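Local coordinates for protein angiotensin-converting enzyme (Anopheles gambiae, PDB 6S1Y) that probably acts as a zinc-dependent peptidyl dipeptidase of the angiotensin-converting enzyme family, trimming dipeptides from the C-terminal ends of peptides, at residues 244-247 with 253-256; 435-440 with 464-469; 220-225 with 255-260; 150-155 with 246-251. All coordinates share one frame; numbering follows the deposited sequence.

Interaction 1 of 4, residues 244-247 with 253-256; sequences IPMH and WAQT. With KSN ((2~{S})-2-[[(4~{S})-4-azanyl-5-oxidanyl-5-oxidanylidene-pentanoyl]amino]pentanedioic acid), chain H.
Met-246 carries its CG between its own backbone N and carbonyl carbon (chi1 67°), and a bend at chi3 then swings the terminal methyl toward the chain of residues 253-256. Met-246 CE ends 3.7 Å from Trp-253 O, without a hydrogen bond. Nearer the backbone, Met-246 CB meets Ala-254 CB at 3.9 Å, and the CA atoms of these two residues, 5.7 Å apart, are the closest CA pair of the segments. Ala-254 has a left-handed backbone (phi 56°), which turns its methyl toward Met-246. The contact is small, methylene on methyl and methyl on carbonyl, and Trp-156 and Tyr-160 of helix 149-163 also lie against Met-246. The indole of Trp-253 leads off to other partners, its NE1 bonded to Ala-484 O and its ring in a cation-pi contact with Lys-485. One residue on, Gln-255 runs out as an extended chain beyond CG, and its NE2 donates a bond of 3.0 Å to KSN O19 at an angle of 162°. Lys-485 NZ holds the other end of the amide, at OE1, and also bonds the ligand, so the amide is gripped at both its nitrogen and its oxygen. The loop that packs on Met-246 thus delivers a glutamine to the ligand carboxylate, an arrangement consistent with the pocket for a peptide's C-terminal carboxylate in angiotensin-converting enzymes.

Interaction 2 of 4, residues 435-440 with 464-469; sequences AYTLDK and SRYSGV
A T-shaped tyrosine pair joins two helices of this largely helical peptidase, 431-447 and the end of 455-467. Tyr-436 directs its edge at the face of Tyr-466, with centroids 5.2 Å apart and planes at 78°; its CE2 stands over the centre of that ring, 3.8 Å from Tyr-466 CE1. Arg-465 CG lies over the opposite face, leaving the ring sandwiched. Thr-437 CG2 presses on the root of the same side chain, 3.5 Å from Tyr-466 CB. Lys-440, extended until a bend at chi4 (75°), crosses Tyr-466 at about a right angle and brings CE to 3.6 Å from Tyr-466 OH. Its ammonium turns instead to the other tyrosine, Lys-440 NZ donating to Tyr-436 OH at 3.0 Å. That hydroxyl is also bonded to Asp-208 OD1 of helix 203-233, so two partners grip it. Helix 203-233 and Phe-498 of helix 495-514 pack against Tyr-436, while beyond Gly-468, the first residue past helix 455-467 and one with positive phi, the chain enters strand 469-470 beside strand 244-245.

Interaction 3 of 4, residues 220-225 with 255-260; sequences QLHAYV and QTWDNI. With KSN ((2~{S})-2-[[(4~{S})-4-azanyl-5-oxidanyl-5-oxidanylidene-pentanoyl]amino]pentanedioic acid), chain H.
Trp-257 and Val-225 meet where the loop of residues 255-260 lies against helix 203-233. From CB, the tryptophan sets CG anti to its carbonyl carbon (chi1 -48°), and a small chi2 of -19° turns the six-membered ring toward the helix. Midway along the indole, NE1 is bonded to Ala-254 O, tying the ring back to its own loop. Trp-257 CE3 then comes edge-on to the valine, 3.9 Å from Val-225 CG2 and 4.1 Å from Val-225 CG1. At the next atom, Trp-257 CZ3 also lies 4.1 Å from Val-225 CB and reaches the helix backbone, 4.3 Å from His-222 CA. The edge of a buried indole thus packs between helix 203-233 and the loop that bears Gln-255, a ligand-pocket residue. Trp-257 CH2 completes the edge, 4.4 Å from His-222 CD2; that imidazole is held by a bond between its NE2 and Gly-468 O. Beyond the tryptophan, Ile-260 CD1 touches Val-225 CG1 at 4.3 Å. Tyr-422 and Val-426 of helix 414-429 border the same valine.

Interaction 4 of 4, residues 150-155 with 246-251; sequences EELKYY and MHLLGN
Van der Waals contact between Leu-152, Lys-153 and His-247 makes up most of this interface, with no hydrogen bond between the segments. Leu-152 gathers round the carbonyl oxygen of His-247: its CD1 is 3.6 Å from His-247 O, and its CB is 3.9 Å from CD2 of the His-247 ring. A chi1 of 61° and a chi2 of -43° turn the imidazole edge to the helix, His-247 CD2 reaching 3.6 Å from Lys-153 N. Lys-153 adds its CB, 3.8 Å from the same His-247 CD2, before its chain bends away at chi3. Apolar contact between two leucines is looser, Leu-152 CD1 to Leu-248 CD2 at 4.2 Å, their side chains crossing at about a right angle. Leu-248 CG also sits over one face of the His-247 ring, offset toward its rim. Helix 149-163 thereby rests on the short 3-10 segment following strand 244-245, with Phe-143 of helix 135-145 packed against Leu-152 and Tyr-233 of helix 203-233 against Leu-248.

Three of the contacts share the chain that runs from strand 244-245 toward helix 276-281: interactions 1 and 4 have Met-246 and His-247 in common, interactions 1 and 3 Gln-255 and Thr-256. Their centres lie 8 to 14 Å apart. The helical partners come earlier, 150-155 before 220-225, whereas interaction 2 follows all of them, about 11 Å from interaction 1 between centres. Strand 244-245 pairs in parallel with 469-470, and Gly-468 O meets both Ile-244 N and His-222 NE2, joining interaction 2 to interactions 1 and 3. Helices 149-163 and 203-233 thus both pack on the loop whose Gln-255 bonds the ligand.

Interaction 1 of 4, residues 244-247 with 253-256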
loop_
_atom_site.group_PDB
_atom_site.type_symbol
_atom_site.label_atom_id
_atom_site.label_comp_id
_atom_site.label_asym_id
_atom_site.label_seq_id
_atom_site.Cartn_x
_atom_site.Cartn_y
_atom_site.Cartn_z
ATOM N N ILE A 244 0.094 20.416 10.689
ATOM C CA ILE A 244 0.610 20.929 9.413
ATOM C C ILE A 244 -0.533 20.969 8.400
ATOM O O ILE A 244 -1.212 19.949 8.220
ATOM C CB ILE A 244 1.745 20.052 8.894
ATOM C CG1 ILE A 244 2.905 20.016 9.872
ATOM C CG2 ILE A 244 2.197 20.537 7.534
ATOM C CD1 ILE A 244 3.904 18.931 9.541
ATOM N N PRO A 245 -0.762 22.107 7.718
ATOM C CA PRO A 245 -1.678 22.106 6.557
ATOM C C PRO A 245 -1.268 21.048 5.548
ATOM O O PRO A 245 -0.195 21.160 4.962
ATOM C CB PRO A 245 -1.532 23.517 5.968
ATOM C CG PRO A 245 -0.973 24.361 7.107
ATOM C CD PRO A 245 -0.153 23.432 7.960
ATOM N N MET A 246 -2.094 20.032 5.319
ATOM C CA MET A 246 -1.645 18.862 4.590
ATOM C C MET A 246 -1.389 19.129 3.110
ATOM O O MET A 246 -0.672 18.346 2.489
ATOM C CB MET A 246 -2.667 17.726 4.757
ATOM C CG MET A 246 -3.981 17.988 4.114
ATOM S SD MET A 246 -5.242 16.847 4.698
ATOM C CE MET A 246 -4.667 15.319 3.910
ATOM N N HIS A 247 -1.934 20.202 2.530
ATOM C CA HIS A 247 -1.761 20.436 1.101
ATOM C C HIS A 247 -0.358 20.889 0.752
ATOM O O HIS A 247 -0.040 21.034 -0.429
ATOM C CB HIS A 247 -2.770 21.467 0.578
ATOM C CG HIS A 247 -2.662 22.825 1.204
ATOM N ND1 HIS A 247 -2.479 23.011 2.553
ATOM C CD2 HIS A 247 -2.739 24.067 0.664
ATOM C CE1 HIS A 247 -2.441 24.309 2.819
ATOM N NE2 HIS A 247 -2.600 24.973 1.690
ATOM N N TRP A 253 -2.995 13.124 0.121
ATOM C CA TRP A 253 -3.392 12.539 1.384
ATOM C C TRP A 253 -2.356 12.751 2.481
ATOM O O TRP A 253 -2.575 12.328 3.616
ATOM C CB TRP A 253 -3.660 11.050 1.165
ATOM C CG TRP A 253 -4.539 10.852 -0.030
ATOM C CD1 TRP A 253 -5.895 10.859 -0.047
ATOM C CD2 TRP A 253 -4.116 10.653 -1.389
ATOM N NE1 TRP A 253 -6.359 10.661 -1.327
ATOM C CE2 TRP A 253 -5.281 10.552 -2.175
ATOM C CE3 TRP A 253 -2.864 10.532 -2.013
ATOM C CZ2 TRP A 253 -5.237 10.319 -3.540
ATOM C CZ3 TRP A 253 -2.820 10.324 -3.387
ATOM C CH2 TRP A 253 -4.003 10.214 -4.138
ATOM N N ALA A 254 -1.234 13.399 2.164
ATOM C CA ALA A 254 -0.114 13.578 3.096
ATOM C C ALA A 254 0.390 12.251 3.628
ATOM O O ALA A 254 0.887 12.180 4.762
ATOM C CB ALA A 254 -0.503 14.496 4.256
ATOM N N GLN A 255 0.272 11.187 2.832
ATOM C CA GLN A 255 0.654 9.872 3.332
ATOM C C GLN A 255 2.158 9.647 3.271
ATOM O O GLN A 255 2.702 8.891 4.073
ATOM C CB GLN A 255 -0.075 8.782 2.547
ATOM C CG GLN A 255 0.337 8.624 1.098
ATOM C CD GLN A 255 -0.569 7.629 0.380
ATOM O OE1 GLN A 255 -1.788 7.838 0.308
ATOM N NE2 GLN A 255 -0.006 6.510 -0.070
ATOM N N THR A 256 2.835 10.259 2.309
ATOM C CA THR A 256 4.285 10.255 2.221
ATOM C C THR A 256 4.687 11.663 1.810
ATOM O O THR A 256 3.971 12.310 1.035
ATOM C CB THR A 256 4.811 9.234 1.207
ATOM O OG1 THR A 256 4.161 9.445 -0.045
ATOM C CG2 THR A 256 4.500 7.810 1.661
HETATM C C10 KSN H . -5.334 -3.186 -5.444
HETATM C C13 KSN H . -0.951 -2.061 -4.380
HETATM C C17 KSN H . -0.742 3.918 -1.734
HETATM C C02 KSN H . 0.391 2.885 -1.732
HETATM C C03 KSN H . 0.076 1.544 -2.410
HETATM C C04 KSN H . -1.070 1.526 -3.408
HETATM C C05 KSN H . -0.687 1.107 -4.852
HETATM C C07 KSN H . -2.070 -1.074 -4.796
HETATM C C08 KSN H . -3.186 -1.722 -5.606
HETATM C C09 KSN H . -4.016 -2.729 -4.789
HETATM N N01 KSN H . 0.813 2.595 -0.357
HETATM N N06 KSN H . -1.225 -0.099 -5.498
HETATM O O11 KSN H . -5.844 -2.490 -6.377
HETATM O O12 KSN H . -5.934 -4.247 -5.055
HETATM O O14 KSN H . -0.013 -2.276 -5.196
HETATM O O15 KSN H . -0.931 -2.609 -3.261
HETATM O O16 KSN H . 0.018 1.825 -5.496
HETATM O O18 KSN H . -0.842 4.677 -2.736
HETATM O O19 KSN H . -1.575 4.064 -0.800
#

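Interaction 2 of 4, residues 435-440 with 464-469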
loop_
_atom_site.group_PDB
_atom_site.type_symbol
_atom_site.label_atom_id
_atom_site.label_comp_id
_atom_site.label_asym_id
_atom_site.label_seq_id
_atom_site.Cartn_x
_atom_site.Cartn_y
_atom_site.Cartn_z
ATOM N N ALA A 435 -1.145 4.974 7.623
ATOM C CA ALA A 435 -1.747 3.672 7.336
ATOM C C ALA A 435 -2.563 3.191 8.528
ATOM O O ALA A 435 -3.673 2.679 8.361
ATOM C CB ALA A 435 -0.659 2.661 6.977
ATOM N N TYR A 436 -2.045 3.399 9.743
ATOM C CA TYR A 436 -2.767 3.038 10.958
ATOM C C TYR A 436 -4.139 3.710 11.025
ATOM O O TYR A 436 -5.144 3.052 11.310
ATOM C CB TYR A 436 -1.929 3.428 12.183
ATOM C CG TYR A 436 -2.575 3.180 13.531
ATOM C CD1 TYR A 436 -2.775 1.887 14.012
ATOM C CD2 TYR A 436 -2.941 4.247 14.357
ATOM C CE1 TYR A 436 -3.344 1.678 15.270
ATOM C CE2 TYR A 436 -3.498 4.041 15.592
ATOM C CZ TYR A 436 -3.711 2.759 16.048
ATOM O OH TYR A 436 -4.273 2.572 17.304
ATOM N N THR A 437 -4.202 5.020 10.763
ATOM C CA THR A 437 -5.461 5.733 10.945
ATOM C C THR A 437 -6.526 5.289 9.948
ATOM O O THR A 437 -7.718 5.407 10.232
ATOM C CB THR A 437 -5.268 7.247 10.813
ATOM O OG1 THR A 437 -4.642 7.530 9.563
ATOM C CG2 THR A 437 -4.397 7.796 11.919
ATOM N N LEU A 438 -6.134 4.818 8.768
ATOM C CA LEU A 438 -7.147 4.467 7.774
ATOM C C LEU A 438 -7.980 3.261 8.219
ATOM O O LEU A 438 -9.206 3.253 8.050
ATOM C CB LEU A 438 -6.507 4.185 6.420
ATOM C CG LEU A 438 -6.208 5.361 5.504
ATOM C CD1 LEU A 438 -6.116 4.861 4.070
ATOM C CD2 LEU A 438 -7.290 6.424 5.614
ATOM N N ASP A 439 -7.341 2.223 8.752
ATOM C CA ASP A 439 -8.140 1.094 9.206
ATOM C C ASP A 439 -8.641 1.269 10.626
ATOM O O ASP A 439 -9.733 0.784 10.943
ATOM C CB ASP A 439 -7.363 -0.208 9.022
ATOM C CG ASP A 439 -7.497 -0.746 7.570
ATOM O OD1 ASP A 439 -8.133 -0.045 6.755
ATOM O OD2 ASP A 439 -7.006 -1.855 7.251
ATOM N N LYS A 440 -7.932 1.992 11.487
ATOM C CA LYS A 440 -8.537 2.296 12.781
ATOM C C LYS A 440 -9.850 3.026 12.559
ATOM O O LYS A 440 -10.859 2.704 13.184
ATOM C CB LYS A 440 -7.582 3.112 13.652
ATOM C CG LYS A 440 -8.015 3.288 15.095
ATOM C CD LYS A 440 -7.150 4.349 15.805
ATOM C CE LYS A 440 -7.513 4.536 17.303
ATOM N NZ LYS A 440 -7.008 3.421 18.138
ATOM N N SER A 464 -5.559 13.987 12.688
ATOM C CA SER A 464 -4.818 14.964 13.475
ATOM C C SER A 464 -4.115 14.289 14.646
ATOM O O SER A 464 -2.927 14.536 14.889
ATOM C CB SER A 464 -5.767 16.068 13.956
ATOM O OG SER A 464 -5.105 16.993 14.798
ATOM N N ARG A 465 -4.800 13.399 15.352
ATOM C CA ARG A 465 -4.199 12.803 16.549
ATOM C C ARG A 465 -2.925 12.041 16.208
ATOM O O ARG A 465 -1.888 12.209 16.860
ATOM C CB ARG A 465 -5.193 11.887 17.252
ATOM C CG ARG A 465 -4.535 11.011 18.319
ATOM C CD ARG A 465 -5.485 10.631 19.455
ATOM N NE ARG A 465 -4.787 9.773 20.424
ATOM C CZ ARG A 465 -3.980 10.224 21.389
ATOM N NH1 ARG A 465 -3.392 9.370 22.214
ATOM N NH2 ARG A 465 -3.771 11.527 21.537
ATOM N N TYR A 466 -2.963 11.218 15.171
ATOM C CA TYR A 466 -1.830 10.349 14.920
ATOM C C TYR A 466 -0.846 10.896 13.894
ATOM O O TYR A 466 0.340 10.531 13.956
ATOM C CB TYR A 466 -2.331 8.964 14.519
ATOM C CG TYR A 466 -3.046 8.292 15.670
ATOM C CD1 TYR A 466 -2.331 7.730 16.722
ATOM C CD2 TYR A 466 -4.440 8.263 15.737
ATOM C CE1 TYR A 466 -2.987 7.131 17.793
ATOM C CE2 TYR A 466 -5.093 7.674 16.814
ATOM C CZ TYR A 466 -4.356 7.110 17.828
ATOM O OH TYR A 466 -4.992 6.531 18.897
ATOM N N SER A 467 -1.268 11.790 12.989
ATOM C CA SER A 467 -0.335 12.302 11.987
ATOM C C SER A 467 -0.053 13.781 12.134
ATOM O O SER A 467 0.917 14.261 11.559
ATOM C CB SER A 467 -0.859 12.066 10.568
ATOM O OG SER A 467 -0.833 10.698 10.263
ATOM N N GLY A 468 -0.869 14.510 12.890
ATOM C CA GLY A 468 -0.603 15.926 13.072
ATOM C C GLY A 468 -0.692 16.716 11.791
ATOM O O GLY A 468 0.118 17.627 11.580
ATOM N N VAL A 469 -1.654 16.382 10.921
ATOM C CA VAL A 469 -1.919 17.129 9.695
ATOM C C VAL A 469 -3.412 17.417 9.642
ATOM O O VAL A 469 -4.222 16.727 10.273
ATOM C CB VAL A 469 -1.472 16.375 8.418
ATOM C CG1 VAL A 469 -0.021 16.009 8.526
ATOM C CG2 VAL A 469 -2.320 15.150 8.178
#

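Interaction 3 of 4, residues 220-225 with 255-260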
loop_
_atom_site.group_PDB
_atom_site.type_symbol
_atom_site.label_atom_id
_atom_site.label_comp_id
_atom_site.label_asym_id
_atom_site.label_seq_id
_atom_site.Cartn_x
_atom_site.Cartn_y
_atom_site.Cartn_z
ATOM N N GLN A 220 9.423 13.894 16.334
ATOM C CA GLN A 220 10.597 14.697 16.033
ATOM C C GLN A 220 10.659 15.060 14.552
ATOM O O GLN A 220 10.995 16.192 14.202
ATOM C CB GLN A 220 11.865 13.956 16.466
ATOM C CG GLN A 220 11.973 13.755 17.983
ATOM C CD GLN A 220 12.056 15.071 18.729
ATOM O OE1 GLN A 220 12.791 15.973 18.335
ATOM N NE2 GLN A 220 11.289 15.185 19.812
ATOM N N LEU A 221 10.332 14.126 13.660
ATOM C CA LEU A 221 10.435 14.404 12.224
ATOM C C LEU A 221 9.367 15.392 11.798
ATOM O O LEU A 221 9.651 16.372 11.099
ATOM C CB LEU A 221 10.288 13.112 11.430
ATOM C CG LEU A 221 10.439 13.246 9.917
ATOM C CD1 LEU A 221 11.825 13.830 9.550
ATOM C CD2 LEU A 221 10.246 11.876 9.228
ATOM N N HIS A 222 8.111 15.116 12.185
ATOM C CA HIS A 222 7.025 16.071 12.024
ATOM C C HIS A 222 7.426 17.464 12.474
ATOM O O HIS A 222 7.107 18.456 11.810
ATOM C CB HIS A 222 5.823 15.585 12.834
ATOM C CG HIS A 222 4.686 16.547 12.879
ATOM N ND1 HIS A 222 4.730 17.708 13.614
ATOM C CD2 HIS A 222 3.473 16.517 12.283
ATOM C CE1 HIS A 222 3.600 18.366 13.449
ATOM N NE2 HIS A 222 2.817 17.660 12.653
ATOM N N ALA A 223 8.118 17.568 13.604
ATOM C CA ALA A 223 8.468 18.891 14.126
ATOM C C ALA A 223 9.485 19.591 13.235
ATOM O O ALA A 223 9.428 20.807 13.048
ATOM C CB ALA A 223 9.004 18.757 15.544
ATOM N N TYR A 224 10.436 18.845 12.679
ATOM C CA TYR A 224 11.416 19.462 11.788
ATOM C C TYR A 224 10.765 19.917 10.489
ATOM O O TYR A 224 10.973 21.047 10.039
ATOM C CB TYR A 224 12.557 18.489 11.512
ATOM C CG TYR A 224 13.696 19.133 10.741
ATOM C CD1 TYR A 224 14.657 19.872 11.405
ATOM C CD2 TYR A 224 13.768 19.050 9.355
ATOM C CE1 TYR A 224 15.680 20.497 10.723
ATOM C CE2 TYR A 224 14.819 19.657 8.648
ATOM C CZ TYR A 224 15.766 20.381 9.338
ATOM O OH TYR A 224 16.788 20.993 8.674
ATOM N N VAL A 225 9.941 19.065 9.886
ATOM C CA VAL A 225 9.260 19.440 8.645
ATOM C C VAL A 225 8.430 20.695 8.860
ATOM O O VAL A 225 8.479 21.640 8.062
ATOM C CB VAL A 225 8.392 18.273 8.131
ATOM C CG1 VAL A 225 7.539 18.688 6.936
ATOM C CG2 VAL A 225 9.277 17.093 7.756
ATOM N N GLN A 255 0.272 11.187 2.832
ATOM C CA GLN A 255 0.654 9.872 3.332
ATOM C C GLN A 255 2.158 9.647 3.271
ATOM O O GLN A 255 2.702 8.891 4.073
ATOM C CB GLN A 255 -0.075 8.782 2.547
ATOM C CG GLN A 255 0.337 8.624 1.098
ATOM C CD GLN A 255 -0.569 7.629 0.380
ATOM O OE1 GLN A 255 -1.788 7.838 0.308
ATOM N NE2 GLN A 255 -0.006 6.510 -0.070
ATOM N N THR A 256 2.835 10.259 2.309
ATOM C CA THR A 256 4.285 10.255 2.221
ATOM C C THR A 256 4.687 11.663 1.810
ATOM O O THR A 256 3.971 12.310 1.035
ATOM C CB THR A 256 4.811 9.234 1.207
ATOM O OG1 THR A 256 4.161 9.445 -0.045
ATOM C CG2 THR A 256 4.500 7.810 1.661
ATOM N N TRP A 257 5.811 12.143 2.326
ATOM C CA TRP A 257 6.230 13.510 2.075
ATOM C C TRP A 257 7.504 13.578 1.242
ATOM O O TRP A 257 8.190 14.600 1.257
ATOM C CB TRP A 257 6.422 14.257 3.402
ATOM C CG TRP A 257 5.292 14.115 4.390
ATOM C CD1 TRP A 257 4.008 13.724 4.136
ATOM C CD2 TRP A 257 5.358 14.366 5.799
ATOM N NE1 TRP A 257 3.279 13.710 5.308
ATOM C CE2 TRP A 257 4.090 14.097 6.337
ATOM C CE3 TRP A 257 6.384 14.777 6.666
ATOM C CZ2 TRP A 257 3.814 14.236 7.704
ATOM C CZ3 TRP A 257 6.107 14.900 8.024
ATOM C CH2 TRP A 257 4.836 14.638 8.521
ATOM N N ASP A 258 7.820 12.510 0.502
ATOM C CA ASP A 258 9.013 12.458 -0.325
ATOM C C ASP A 258 9.124 13.639 -1.276
ATOM O O ASP A 258 10.232 14.109 -1.542
ATOM C CB ASP A 258 9.039 11.136 -1.111
ATOM C CG ASP A 258 7.761 10.899 -1.928
ATOM O OD1 ASP A 258 6.644 10.892 -1.341
ATOM O OD2 ASP A 258 7.872 10.707 -3.158
ATOM N N ASN A 259 7.996 14.153 -1.779
ATOM C CA ASN A 259 8.042 15.240 -2.760
ATOM C C ASN A 259 8.468 16.582 -2.179
ATOM O O ASN A 259 8.815 17.484 -2.949
ATOM C CB ASN A 259 6.680 15.416 -3.443
ATOM C CG ASN A 259 6.377 14.312 -4.428
ATOM O OD1 ASN A 259 7.250 13.899 -5.194
ATOM N ND2 ASN A 259 5.143 13.805 -4.399
ATOM N N ILE A 260 8.459 16.757 -0.857
ATOM C CA ILE A 260 9.025 17.968 -0.283
ATOM C C ILE A 260 10.355 17.695 0.419
ATOM O O ILE A 260 10.825 18.529 1.206
ATOM C CB ILE A 260 8.032 18.680 0.646
ATOM C CG1 ILE A 260 7.495 17.778 1.754
ATOM C CG2 ILE A 260 6.848 19.226 -0.168
ATOM C CD1 ILE A 260 8.450 17.588 2.925
HETATM C C10 KSN H . -5.334 -3.186 -5.444
HETATM C C13 KSN H . -0.951 -2.061 -4.380
HETATM C C17 KSN H . -0.742 3.918 -1.734
HETATM C C02 KSN H . 0.391 2.885 -1.732
HETATM C C03 KSN H . 0.076 1.544 -2.410
HETATM C C04 KSN H . -1.070 1.526 -3.408
HETATM C C05 KSN H . -0.687 1.107 -4.852
HETATM C C07 KSN H . -2.070 -1.074 -4.796
HETATM C C08 KSN H . -3.186 -1.722 -5.606
HETATM C C09 KSN H . -4.016 -2.729 -4.789
HETATM N N01 KSN H . 0.813 2.595 -0.357
HETATM N N06 KSN H . -1.225 -0.099 -5.498
HETATM O O11 KSN H . -5.844 -2.490 -6.377
HETATM O O12 KSN H . -5.934 -4.247 -5.055
HETATM O O14 KSN H . -0.013 -2.276 -5.196
HETATM O O15 KSN H . -0.931 -2.609 -3.261
HETATM O O16 KSN H . 0.018 1.825 -5.496
HETATM O O18 KSN H . -0.842 4.677 -2.736
HETATM O O19 KSN H . -1.575 4.064 -0.800
#

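Interaction 4 of 4, residues 150-155 with 246-251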
loop_
_atom_site.group_PDB
_atom_site.type_symbol
_atom_site.label_atom_id
_atom_site.label_comp_id
_atom_site.label_asym_id
_atom_site.label_seq_id
_atom_site.Cartn_x
_atom_site.Cartn_y
_atom_site.Cartn_z
ATOM N N GLU A 150 -2.060 28.680 -2.559
ATOM C CA GLU A 150 -3.429 28.914 -2.992
ATOM C C GLU A 150 -3.804 27.999 -4.147
ATOM O O GLU A 150 -4.959 27.564 -4.247
ATOM C CB GLU A 150 -3.620 30.377 -3.378
ATOM C CG GLU A 150 -3.866 31.297 -2.198
ATOM C CD GLU A 150 -5.135 30.934 -1.425
ATOM O OE1 GLU A 150 -5.032 30.668 -0.199
ATOM O OE2 GLU A 150 -6.236 30.907 -2.035
ATOM N N GLU A 151 -2.853 27.677 -5.014
ATOM C CA GLU A 151 -3.111 26.711 -6.077
ATOM C C GLU A 151 -3.290 25.314 -5.489
ATOM O O GLU A 151 -4.252 24.602 -5.816
ATOM C CB GLU A 151 -1.960 26.739 -7.084
ATOM C CG GLU A 151 -2.052 25.691 -8.186
ATOM C CD GLU A 151 -0.816 25.646 -9.099
ATOM O OE1 GLU A 151 0.139 26.423 -8.885
ATOM O OE2 GLU A 151 -0.798 24.809 -10.021
ATOM N N LEU A 152 -2.385 24.917 -4.596
ATOM C CA LEU A 152 -2.527 23.634 -3.920
ATOM C C LEU A 152 -3.864 23.536 -3.192
ATOM O O LEU A 152 -4.538 22.505 -3.254
ATOM C CB LEU A 152 -1.364 23.448 -2.950
ATOM C CG LEU A 152 -0.016 23.326 -3.661
ATOM C CD1 LEU A 152 1.088 23.567 -2.656
ATOM C CD2 LEU A 152 0.125 21.972 -4.283
ATOM N N LYS A 153 -4.277 24.607 -2.519
ATOM C CA LYS A 153 -5.539 24.562 -1.788
ATOM C C LYS A 153 -6.727 24.379 -2.734
ATOM O O LYS A 153 -7.623 23.562 -2.472
ATOM C CB LYS A 153 -5.687 25.830 -0.951
ATOM C CG LYS A 153 -7.070 26.047 -0.424
ATOM C CD LYS A 153 -7.063 27.022 0.733
ATOM C CE LYS A 153 -6.747 28.423 0.294
ATOM N NZ LYS A 153 -6.288 29.219 1.485
ATOM N N TYR A 154 -6.735 25.101 -3.856
ATOM C CA TYR A 154 -7.791 24.929 -4.852
ATOM C C TYR A 154 -7.898 23.472 -5.291
ATOM O O TYR A 154 -8.981 22.881 -5.267
ATOM C CB TYR A 154 -7.531 25.845 -6.063
ATOM C CG TYR A 154 -8.326 25.487 -7.319
ATOM C CD1 TYR A 154 -9.621 25.939 -7.494
ATOM C CD2 TYR A 154 -7.765 24.701 -8.322
ATOM C CE1 TYR A 154 -10.345 25.615 -8.629
ATOM C CE2 TYR A 154 -8.477 24.376 -9.458
ATOM C CZ TYR A 154 -9.771 24.843 -9.610
ATOM O OH TYR A 154 -10.497 24.514 -10.747
ATOM N N TYR A 155 -6.778 22.856 -5.666
ATOM C CA TYR A 155 -6.878 21.489 -6.157
ATOM C C TYR A 155 -7.246 20.525 -5.045
ATOM O O TYR A 155 -7.936 19.533 -5.280
ATOM C CB TYR A 155 -5.583 21.051 -6.831
ATOM C CG TYR A 155 -5.363 21.685 -8.198
ATOM C CD1 TYR A 155 -6.178 21.369 -9.297
ATOM C CD2 TYR A 155 -4.331 22.598 -8.394
ATOM C CE1 TYR A 155 -5.967 21.954 -10.539
ATOM C CE2 TYR A 155 -4.126 23.188 -9.617
ATOM C CZ TYR A 155 -4.931 22.865 -10.690
ATOM O OH TYR A 155 -4.683 23.471 -11.900
ATOM N N MET A 246 -2.094 20.032 5.319
ATOM C CA MET A 246 -1.645 18.862 4.590
ATOM C C MET A 246 -1.389 19.129 3.110
ATOM O O MET A 246 -0.672 18.346 2.489
ATOM C CB MET A 246 -2.667 17.726 4.757
ATOM C CG MET A 246 -3.981 17.988 4.114
ATOM S SD MET A 246 -5.242 16.847 4.698
ATOM C CE MET A 246 -4.667 15.319 3.910
ATOM N N HIS A 247 -1.934 20.202 2.530
ATOM C CA HIS A 247 -1.761 20.436 1.101
ATOM C C HIS A 247 -0.358 20.889 0.752
ATOM O O HIS A 247 -0.040 21.034 -0.429
ATOM C CB HIS A 247 -2.770 21.467 0.578
ATOM C CG HIS A 247 -2.662 22.825 1.204
ATOM N ND1 HIS A 247 -2.479 23.011 2.553
ATOM C CD2 HIS A 247 -2.739 24.067 0.664
ATOM C CE1 HIS A 247 -2.441 24.309 2.819
ATOM N NE2 HIS A 247 -2.600 24.973 1.690
ATOM N N LEU A 248 0.477 21.106 1.750
ATOM C CA LEU A 248 1.857 21.519 1.559
ATOM C C LEU A 248 2.829 20.363 1.655
ATOM O O LEU A 248 4.039 20.592 1.628
ATOM C CB LEU A 248 2.241 22.571 2.595
ATOM C CG LEU A 248 1.345 23.785 2.663
ATOM C CD1 LEU A 248 1.777 24.671 3.840
ATOM C CD2 LEU A 248 1.356 24.573 1.363
ATOM N N LEU A 249 2.343 19.135 1.792
ATOM C CA LEU A 249 3.233 18.002 2.020
ATOM C C LEU A 249 3.461 17.163 0.772
ATOM O O LEU A 249 3.984 16.047 0.877
ATOM C CB LEU A 249 2.693 17.138 3.155
ATOM C CG LEU A 249 2.797 17.861 4.511
ATOM C CD1 LEU A 249 1.898 17.205 5.521
ATOM C CD2 LEU A 249 4.238 17.834 4.982
ATOM N N GLY A 250 3.107 17.695 -0.405
ATOM C CA GLY A 250 3.525 17.121 -1.664
ATOM C C GLY A 250 2.689 15.969 -2.151
ATOM O O GLY A 250 3.046 15.354 -3.154
ATOM N N ASN A 251 1.552 15.714 -1.495
ATOM C CA ASN A 251 0.777 14.487 -1.669
ATOM C C ASN A 251 -0.646 14.767 -1.186
ATOM O O ASN A 251 -0.824 15.335 -0.114
ATOM C CB ASN A 251 1.424 13.346 -0.876
ATOM C CG ASN A 251 0.609 12.085 -0.907
ATOM O OD1 ASN A 251 -0.388 11.955 -0.186
ATOM N ND2 ASN A 251 1.022 11.126 -1.739
#